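Local coordinates for hypothetical protein PP-LUZ7_gp033 (Pseudomonas phage LUZ7, PDB 3PF6) that is of unknown function, a small helical phage protein of the DUF6833 family that assembles as a dimer of two identical subunits, at residues T37-D40 / F41-L45; A44-G47 / Y48-T51. All coordinates share one frame; numbering follows the deposited sequence.

Contact 1. Residues T37-D40 / F41-L45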
ATOM      1  N   THR A  37       2.202  -8.006  13.784  1.00 20.34           N
ATOM      2  CA  THR A  37       0.839  -8.379  14.015  1.00 18.21           C
ATOM      3  C   THR A  37      -0.044  -8.115  12.817  1.00 17.01           C
ATOM      4  O   THR A  37       0.255  -7.273  11.974  1.00 15.93           O
ATOM      5  CB  THR A  37       0.321  -7.632  15.239  1.00 18.35           C
ATOM      6  OG1 THR A  37       0.293  -6.224  14.957  1.00 16.57           O
ATOM      7  CG2 THR A  37       1.238  -7.907  16.480  1.00 20.36           C
ATOM      8  N   HIS A  38      -1.157  -8.836  12.758  1.00 16.84           N
ATOM      9  CA  HIS A  38      -2.161  -8.605  11.731  1.00 16.47           C
ATOM     10  C   HIS A  38      -2.679  -7.165  11.803  1.00 15.45           C
ATOM     11  O   HIS A  38      -2.884  -6.520  10.766  1.00 14.18           O
ATOM     12  CB  HIS A  38      -3.315  -9.575  11.896  1.00 18.16           C
ATOM     13  CG  HIS A  38      -4.416  -9.376  10.900  1.00 20.00           C
ATOM     14  ND1 HIS A  38      -4.367  -9.882   9.616  1.00 22.96           N
ATOM     15  CD2 HIS A  38      -5.584  -8.705  10.997  1.00 19.99           C
ATOM     16  CE1 HIS A  38      -5.477  -9.558   8.977  1.00 22.59           C
ATOM     17  NE2 HIS A  38      -6.227  -8.836   9.788  1.00 21.06           N
ATOM     18  N   HIS A  39      -2.900  -6.665  13.023  1.00 15.17           N
ATOM     19  CA  HIS A  39      -3.338  -5.292  13.205  1.00 14.88           C
ATOM     20  C   HIS A  39      -2.377  -4.282  12.558  1.00 13.25           C
ATOM     21  O   HIS A  39      -2.814  -3.360  11.800  1.00 13.22           O
ATOM     22  CB  HIS A  39      -3.511  -4.926  14.681  1.00 16.12           C
ATOM     23  CG  HIS A  39      -4.065  -3.554  14.875  1.00 18.02           C
ATOM     24  ND1 HIS A  39      -3.279  -2.443  15.080  1.00 21.09           N
ATOM     25  CD2 HIS A  39      -5.341  -3.113  14.834  1.00 21.27           C
ATOM     26  CE1 HIS A  39      -4.052  -1.376  15.165  1.00 20.05           C
ATOM     27  NE2 HIS A  39      -5.310  -1.758  15.032  1.00 23.23           N
ATOM     28  N   ASP A  40      -1.095  -4.403  12.890  1.00 13.46           N
ATOM     29  CA  ASP A  40      -0.116  -3.453  12.363  1.00 12.47           C
ATOM     30  C   ASP A  40      -0.031  -3.593  10.844  1.00 10.96           C
ATOM     31  O   ASP A  40       0.131  -2.613  10.136  1.00 10.13           O
ATOM     32  CB  ASP A  40       1.277  -3.648  12.987  1.00 13.37           C
ATOM     33  CG  ASP A  40       1.351  -3.149  14.426  1.00 17.13           C
ATOM     34  OD1 ASP A  40       0.429  -2.414  14.874  1.00 19.66           O
ATOM     35  OD2 ASP A  40       2.355  -3.476  15.100  1.00 17.09           O
ATOM     36  N   PHE A  41      -0.105  -4.834  10.347  1.00 11.65           N
ATOM     37  CA  PHE A  41      -0.046  -5.092   8.911  1.00 10.50           C
ATOM     38  C   PHE A  41      -1.189  -4.369   8.195  1.00 10.92           C
ATOM     39  O   PHE A  41      -0.979  -3.666   7.206  1.00 10.58           O
ATOM     40  CB  PHE A  41      -0.099  -6.597   8.646  1.00 11.41           C
ATOM     41  CG  PHE A  41      -0.081  -6.948   7.200  1.00 10.66           C
ATOM     42  CD1 PHE A  41       1.118  -6.971   6.503  1.00 12.51           C
ATOM     43  CD2 PHE A  41      -1.266  -7.257   6.528  1.00 11.61           C
ATOM     44  CE1 PHE A  41       1.140  -7.288   5.151  1.00 12.86           C
ATOM     45  CE2 PHE A  41      -1.253  -7.585   5.165  1.00 13.11           C
ATOM     46  CZ  PHE A  41      -0.050  -7.584   4.482  1.00 12.59           C
HETATM   47  N   MSE A  42      -2.419  -4.546   8.699  1.00 10.31           N
HETATM   48  CA  MSE A  42      -3.534  -3.883   8.037  1.00 10.71           C
HETATM   49  C   MSE A  42      -3.463  -2.378   8.188  1.00 10.35           C
HETATM   50  O   MSE A  42      -3.868  -1.649   7.282  1.00 10.24           O
HETATM   51  CB  MSE A  42      -4.886  -4.419   8.547  1.00 12.46           C
HETATM   52  CG  MSE A  42      -5.126  -5.856   8.171  1.00 15.10           C
HETATM   53 SE   MSE A  42      -5.192  -6.157   6.234  0.90 15.56          SE
HETATM   54  CE  MSE A  42      -7.010  -5.553   5.899  1.00 17.23           C
ATOM     55  N   ARG A  43      -2.958  -1.895   9.321  1.00  9.55           N
ATOM     56  CA  ARG A  43      -2.850  -0.452   9.499  1.00  9.54           C
ATOM     57  C   ARG A  43      -1.915   0.138   8.434  1.00  8.83           C
ATOM     58  O   ARG A  43      -2.218   1.178   7.843  1.00  9.07           O
ATOM     59  CB  ARG A  43      -2.391  -0.084  10.905  1.00  9.89           C
ATOM     60  CG  ARG A  43      -2.411   1.400  11.206  1.00 11.66           C
ATOM     61  CD  ARG A  43      -2.155   1.674  12.665  1.00 14.14           C
ATOM     62  NE  ARG A  43      -2.337   3.090  13.008  1.00 16.64           N
ATOM     63  CZ  ARG A  43      -3.529   3.677  13.154  1.00 17.82           C
ATOM     64  NH1 ARG A  43      -4.649   2.987  13.005  1.00 19.06           N
ATOM     65  NH2 ARG A  43      -3.588   4.958  13.455  1.00 22.79           N
ATOM     66  N   ALA A  44      -0.815  -0.572   8.177  1.00  8.91           N
ATOM     67  CA  ALA A  44       0.183  -0.139   7.198  1.00  8.07           C
ATOM     68  C   ALA A  44      -0.392  -0.206   5.784  1.00  8.94           C
ATOM     69  O   ALA A  44      -0.360   0.771   5.020  1.00  8.64           O
ATOM     70  CB  ALA A  44       1.450  -0.992   7.314  1.00  8.77           C
ATOM     71  N   LEU A  45      -0.943  -1.355   5.441  1.00  8.89           N
ATOM     72  CA  LEU A  45      -1.450  -1.552   4.080  1.00  8.72           C
ATOM     73  C   LEU A  45      -2.735  -0.784   3.775  1.00  8.83           C
ATOM     74  O   LEU A  45      -2.857  -0.182   2.708  1.00  8.44           O
ATOM     75  CB  LEU A  45      -1.604  -3.053   3.757  1.00  9.83           C
ATOM     76  CG  LEU A  45      -0.387  -3.796   3.211  1.00  9.25           C
ATOM     77  CD1 LEU A  45      -0.057  -3.373   1.798  1.00 10.85           C
ATOM     78  CD2 LEU A  45       0.856  -3.567   4.150  1.00  9.80           C
TER
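Thr-37 meets Phe-41 across the start of helix 38-58, where the threonine carbonyl oxygen accepts the first backbone bond from Phe-41 N at 3.0 Å. The i to i+4 pattern continues without a break: Met-42 N donates to His-38 O, Arg-43 N to His-39 O and Ala-44 N to Asp-40 O, so the two segments form one regular turn after another. Asp-40 N, the amide just before, is held by a side chain instead. With chi1 at 65°, Thr-37 swings OG1 over the opening turn, where it caps Asp-40 N at 3.1 Å along a fairly straight N-H path of 161°.

Among the side chains, His-38 and Met-42, a selenomethionine, run side by side. CG of Met-42 comes over one face of the His-38 ring, 3.6 Å from NE2 and offset toward the rim, a CH-pi contact. SE of Met-42 stands obliquely to the same ring, 4.9 Å from its centroid. The imidazole is brought there by its CG lying anti to the backbone N (chi1 178°). Phe-41 turns instead to helix 22-32, packing on Leu-26, Ala-29 and Arg-30, while Met-42 touches Tyr-16 of the second subunit. The whole is a helix N-terminus with a threonine N-cap.

Contact 2. Residues A44-G47 / Y48-T51; sequences ALMG and YHNT
Gly-47 and Thr-51 make the shortest polar contact between the two segments: the glycine carbonyl oxygen receives both the hydroxyl OG1 of Thr-51, at 2.7 Å, and its backbone N, at 3.1 Å. The two donors reach Gly-47 O from opposite faces of the carbonyl plane, so one acceptor is gripped twice. The threonine can do this because its OG1 lies beside its own backbone N (chi1 -62°), folded back along the helix toward the preceding turn. That hydroxyl is also bonded to His-19 N of the second subunit.

Met-46, a selenomethionine, and His-49 point the same way and lie alongside each other. Bends at chi2 and chi3 curl the Met-46 chain round, bringing CE to 4.1 Å from His-49 CB, and SE approaches the imidazole obliquely, 4.8 Å from its centroid. The His-49 ring is held at both nitrogens by the second subunit: ND1 is bonded to Tyr-48 OH and NE2 to Val-11 O of that chain, which should fix its rotation. Reciprocally, Tyr-48 OH bonds to His-49 ND1 of the second subunit. A chi1 of -79° puts CG of Asn-50 beside its own backbone N and 3.5 Å from Met-46 O, and OD1 accepts from Gln-13 N of the second subunit. Backbone i to i+4 bonds run beneath all of this, Asn-50 N to Met-46 O being nearly straight at 174°. The arrangement is a buried mid-helix segment at a dimer interface, with a reciprocally exchanged Tyr-48/His-49 pair and a threonine hydroxyl bonded back to the i-4 carbonyl.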
ATOM      1  N   ALA A  44      -0.815  -0.572   8.177  1.00  8.91           N
ATOM      2  CA  ALA A  44       0.183  -0.139   7.198  1.00  8.07           C
ATOM      3  C   ALA A  44      -0.392  -0.206   5.784  1.00  8.94           C
ATOM      4  O   ALA A  44      -0.360   0.771   5.020  1.00  8.64           O
ATOM      5  CB  ALA A  44       1.450  -0.992   7.314  1.00  8.77           C
ATOM      6  N   LEU A  45      -0.943  -1.355   5.441  1.00  8.89           N
ATOM      7  CA  LEU A  45      -1.450  -1.552   4.080  1.00  8.72           C
ATOM      8  C   LEU A  45      -2.735  -0.784   3.775  1.00  8.83           C
ATOM      9  O   LEU A  45      -2.857  -0.182   2.708  1.00  8.44           O
ATOM     10  CB  LEU A  45      -1.604  -3.053   3.757  1.00  9.83           C
ATOM     11  CG  LEU A  45      -0.387  -3.796   3.211  1.00  9.25           C
ATOM     12  CD1 LEU A  45      -0.057  -3.373   1.798  1.00 10.85           C
ATOM     13  CD2 LEU A  45       0.856  -3.567   4.150  1.00  9.80           C
HETATM   14  N   MSE A  46      -3.681  -0.782   4.718  1.00  8.21           N
HETATM   15  CA  MSE A  46      -4.929  -0.032   4.503  1.00  8.18           C
HETATM   16  C   MSE A  46      -4.751   1.469   4.619  1.00  8.30           C
HETATM   17  O   MSE A  46      -5.474   2.227   3.970  1.00  9.27           O
HETATM   18  CB  MSE A  46      -6.048  -0.529   5.427  1.00  9.80           C
HETATM   19  CG  MSE A  46      -6.426  -1.944   5.192  1.00 10.33           C
HETATM   20 SE   MSE A  46      -7.354  -2.199   3.515  0.88 12.37          SE
HETATM   21  CE  MSE A  46      -5.930  -2.929   2.600  1.00 13.06           C
ATOM     22  N   GLY A  47      -3.792   1.917   5.429  1.00  8.13           N
ATOM     23  CA  GLY A  47      -3.422   3.299   5.419  1.00  9.03           C
ATOM     24  C   GLY A  47      -2.947   3.709   4.021  1.00  8.24           C
ATOM     25  O   GLY A  47      -3.295   4.785   3.534  1.00  9.03           O
ATOM     26  N   TYR A  48      -2.186   2.837   3.363  1.00  7.70           N
ATOM     27  CA  TYR A  48      -1.728   3.124   2.001  1.00  7.14           C
ATOM     28  C   TYR A  48      -2.928   3.111   1.045  1.00  6.53           C
ATOM     29  O   TYR A  48      -3.098   4.031   0.248  1.00  6.65           O
ATOM     30  CB  TYR A  48      -0.628   2.158   1.530  1.00  7.28           C
ATOM     31  CG  TYR A  48       0.019   2.687   0.283  1.00  7.39           C
ATOM     32  CD1 TYR A  48       1.064   3.610   0.356  1.00  8.33           C
ATOM     33  CD2 TYR A  48      -0.495   2.386  -0.982  1.00  6.92           C
ATOM     34  CE1 TYR A  48       1.610   4.162  -0.791  1.00  7.70           C
ATOM     35  CE2 TYR A  48       0.050   2.936  -2.143  1.00  7.62           C
ATOM     36  CZ  TYR A  48       1.101   3.831  -2.037  1.00  8.23           C
ATOM     37  OH  TYR A  48       1.642   4.404  -3.162  1.00  9.19           O
ATOM     38  N   HIS A  49      -3.754   2.088   1.143  1.00  6.76           N
ATOM     39  CA  HIS A  49      -4.983   1.989   0.347  1.00  7.26           C
ATOM     40  C   HIS A  49      -5.800   3.269   0.402  1.00  7.36           C
ATOM     41  O   HIS A  49      -6.154   3.860  -0.629  1.00  8.12           O
ATOM     42  CB  HIS A  49      -5.835   0.812   0.856  1.00  7.92           C
ATOM     43  CG  HIS A  49      -7.156   0.682   0.173  1.00  7.71           C
ATOM     44  ND1 HIS A  49      -7.378  -0.217  -0.843  1.00  9.50           N
ATOM     45  CD2 HIS A  49      -8.317   1.346   0.360  1.00  9.19           C
ATOM     46  CE1 HIS A  49      -8.621  -0.075  -1.275  1.00  9.67           C
ATOM     47  NE2 HIS A  49      -9.225   0.857  -0.546  1.00  9.84           N
ATOM     48  N   ASN A  50      -6.166   3.672   1.619  1.00  6.70           N
ATOM     49  CA  ASN A  50      -6.991   4.841   1.809  1.00  7.14           C
ATOM     50  C   ASN A  50      -6.354   6.083   1.187  1.00  7.59           C
ATOM     51  O   ASN A  50      -7.039   6.909   0.623  1.00  8.91           O
ATOM     52  CB  ASN A  50      -7.312   5.059   3.282  1.00  8.43           C
ATOM     53  CG  ASN A  50      -8.413   4.163   3.772  1.00 10.21           C
ATOM     54  OD1 ASN A  50      -9.185   3.575   2.980  1.00 10.35           O
ATOM     55  ND2 ASN A  50      -8.559   4.109   5.088  1.00 10.34           N
ATOM     56  N   THR A  51      -5.052   6.239   1.400  1.00  7.94           N
ATOM     57  CA  THR A  51      -4.319   7.395   0.896  1.00  8.52           C
ATOM     58  C   THR A  51      -4.351   7.436  -0.629  1.00  8.77           C
ATOM     59  O   THR A  51      -4.612   8.475  -1.225  1.00  9.36           O
ATOM     60  CB  THR A  51      -2.892   7.340   1.400  1.00  7.98           C
ATOM     61  OG1 THR A  51      -2.905   7.408   2.846  1.00  9.58           O
ATOM     62  CG2 THR A  51      -2.099   8.511   0.841  1.00  9.61           C
TER

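Following the chain from its N terminus, a non-helical region comes first, then helix 22-32, then a connection to helix 38-58, which carries both contacts. Contact 1 forms the beginning of that helix and contact 2 its middle; they share Ala-44 and Leu-45, and their centres lie about 9 Å apart. Neither closes a long loop: each spans neighbouring turns, and they follow one another with a short overlap, without crossing or nesting. Leu-45 lies against Leu-26, so the shared turn helps join the two helices of the subunit. The N-terminal region of the second subunit meets both contacts, by packing at contact 1 and by hydrogen bonds as well at contact 2.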